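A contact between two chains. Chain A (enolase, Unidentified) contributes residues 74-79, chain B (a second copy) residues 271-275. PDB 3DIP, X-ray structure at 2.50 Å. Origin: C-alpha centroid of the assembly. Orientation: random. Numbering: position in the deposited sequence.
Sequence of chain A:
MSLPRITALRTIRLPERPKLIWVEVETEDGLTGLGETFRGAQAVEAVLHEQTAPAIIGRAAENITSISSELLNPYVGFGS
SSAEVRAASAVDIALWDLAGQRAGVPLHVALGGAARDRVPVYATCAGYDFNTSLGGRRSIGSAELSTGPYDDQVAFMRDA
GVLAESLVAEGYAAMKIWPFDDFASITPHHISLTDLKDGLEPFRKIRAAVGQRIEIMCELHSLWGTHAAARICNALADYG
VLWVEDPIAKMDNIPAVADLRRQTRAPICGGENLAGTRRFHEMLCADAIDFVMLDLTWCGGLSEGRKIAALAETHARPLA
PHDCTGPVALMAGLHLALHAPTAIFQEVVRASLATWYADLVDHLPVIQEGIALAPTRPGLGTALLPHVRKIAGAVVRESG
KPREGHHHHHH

Chain A (74-79) PYVGFG
Chain B 271-275: GENLA

The hydroxyl of Tyr A75 donates a very short hydrogen bond to Glu B272, with OH to OE1 at 2.4 Å; the carboxylate of buried Glu B272 suits this acceptor role. Tyr A75 reaches OE1 of Glu B272 with chi1 -163° (t) and chi2 81°: its CA-to-CB bond points sideways, but the ring carries OH across. Glu B272 points toward chain A, extended through chi1 and chi2 (both t) with chi3 104°, and sets OE1 near the plane of the tyrosine ring.

Chain A is irregular (phi/psi Tyr A75 -60/-36, Val A76 -127/145, Phe A78 -79/165); Gly A77, at 100/7, accommodates a backbone that would jam a CB against the preceding carbonyl. Chain B makes a type I turn from Gly B271 to Leu B274, closed by Leu B274 N to Gly B271 O at 2.8 Å; Glu B272 (-30/-54) and Asn B273 (-107/26) occupy its corners. The closest CA atoms are those of Val A76 and Asn B273, 5.8 Å apart.

Asn B273 (chi1 53°, p; chi2 19°) points toward chain A and is the most covered residue, 85 of 267 Å² buried. Its ND2 lies over one face of the Tyr A75 ring, 3.7 Å from CZ, and 3.3 Å from Tyr A75 O. Phe A78 (chi1 52°, p; chi2 -90°) points sideways and Leu B274 (chi1 -67°, m; chi2 -172°, t) away, yet their ends approach, Phe A78 CZ to Leu B274 CD2 3.7 Å at the ring edge; both buried and hydrophobic, they suit this apolar contact.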

# COMPACT_ATOMS: atom_id res chain seq x y z
N PRO A 74 -12.32 -11.73 -28.14
CA PRO A 74 -11.67 -11.88 -29.44
C PRO A 74 -10.18 -11.62 -29.24
O PRO A 74 -9.78 -11.03 -28.24
CB PRO A 74 -12.31 -10.77 -30.28
CG PRO A 74 -12.70 -9.72 -29.26
CD PRO A 74 -13.12 -10.49 -28.05
N TYR A 75 -9.36 -12.06 -30.19
CA TYR A 75 -7.93 -11.87 -30.04
C TYR A 75 -7.56 -10.39 -29.93
O TYR A 75 -6.65 -10.05 -29.18
CB TYR A 75 -7.17 -12.58 -31.16
CG TYR A 75 -5.70 -12.74 -30.82
CD1 TYR A 75 -5.27 -13.79 -30.00
CD2 TYR A 75 -4.77 -11.85 -31.31
CE1 TYR A 75 -3.93 -13.91 -29.68
CE2 TYR A 75 -3.45 -11.97 -31.01
CZ TYR A 75 -3.02 -12.99 -30.20
OH TYR A 75 -1.69 -13.07 -29.93
N VAL A 76 -8.27 -9.53 -30.65
CA VAL A 76 -8.09 -8.08 -30.50
C VAL A 76 -9.45 -7.43 -30.22
O VAL A 76 -10.46 -7.91 -30.74
CB VAL A 76 -7.44 -7.45 -31.74
CG1 VAL A 76 -5.93 -7.68 -31.75
CG2 VAL A 76 -8.11 -7.98 -33.04
N GLY A 77 -9.49 -6.37 -29.40
CA GLY A 77 -10.73 -5.65 -29.08
C GLY A 77 -11.40 -5.99 -27.74
O GLY A 77 -12.49 -5.52 -27.45
N PHE A 78 -10.75 -6.78 -26.92
CA PHE A 78 -11.37 -7.23 -25.68
C PHE A 78 -11.28 -6.10 -24.62
O PHE A 78 -10.50 -5.15 -24.79
CB PHE A 78 -10.66 -8.49 -25.20
CG PHE A 78 -9.17 -8.31 -25.10
CD1 PHE A 78 -8.35 -8.59 -26.20
CD2 PHE A 78 -8.59 -7.80 -23.94
CE1 PHE A 78 -6.98 -8.39 -26.14
CE2 PHE A 78 -7.21 -7.60 -23.86
CZ PHE A 78 -6.41 -7.88 -24.97
N GLY A 79 -12.05 -6.19 -23.55
CA GLY A 79 -11.89 -5.28 -22.42
C GLY A 79 -12.27 -3.82 -22.68
O GLY A 79 -11.75 -2.91 -22.01
N GLY B 271 1.94 -7.27 -24.08
CA GLY B 271 1.56 -6.11 -24.88
C GLY B 271 1.04 -6.26 -26.31
O GLY B 271 0.24 -5.44 -26.76
N GLU B 272 1.51 -7.27 -27.03
CA GLU B 272 1.11 -7.51 -28.43
C GLU B 272 -0.30 -7.05 -28.82
O GLU B 272 -0.48 -6.32 -29.80
CB GLU B 272 1.23 -9.00 -28.78
CG GLU B 272 0.97 -9.30 -30.25
CD GLU B 272 0.57 -10.73 -30.46
OE1 GLU B 272 -0.63 -10.99 -30.67
OE2 GLU B 272 1.44 -11.62 -30.39
N ASN B 273 -1.31 -7.49 -28.07
CA ASN B 273 -2.69 -7.17 -28.45
C ASN B 273 -3.37 -6.12 -27.57
O ASN B 273 -4.60 -6.09 -27.48
CB ASN B 273 -3.54 -8.44 -28.59
CG ASN B 273 -3.49 -9.32 -27.34
OD1 ASN B 273 -3.12 -8.87 -26.25
ND2 ASN B 273 -3.84 -10.59 -27.51
N LEU B 274 -2.55 -5.26 -26.96
CA LEU B 274 -3.01 -4.19 -26.09
C LEU B 274 -2.85 -2.84 -26.82
O LEU B 274 -2.03 -2.71 -27.73
CB LEU B 274 -2.23 -4.19 -24.76
CG LEU B 274 -2.37 -5.35 -23.76
CD1 LEU B 274 -1.65 -5.03 -22.46
CD2 LEU B 274 -3.84 -5.74 -23.48
N ALA B 275 -3.64 -1.85 -26.44
CA ALA B 275 -3.60 -0.58 -27.12
C ALA B 275 -3.71 0.54 -26.11
O ALA B 275 -4.34 0.37 -25.04
CB ALA B 275 -4.71 -0.48 -28.13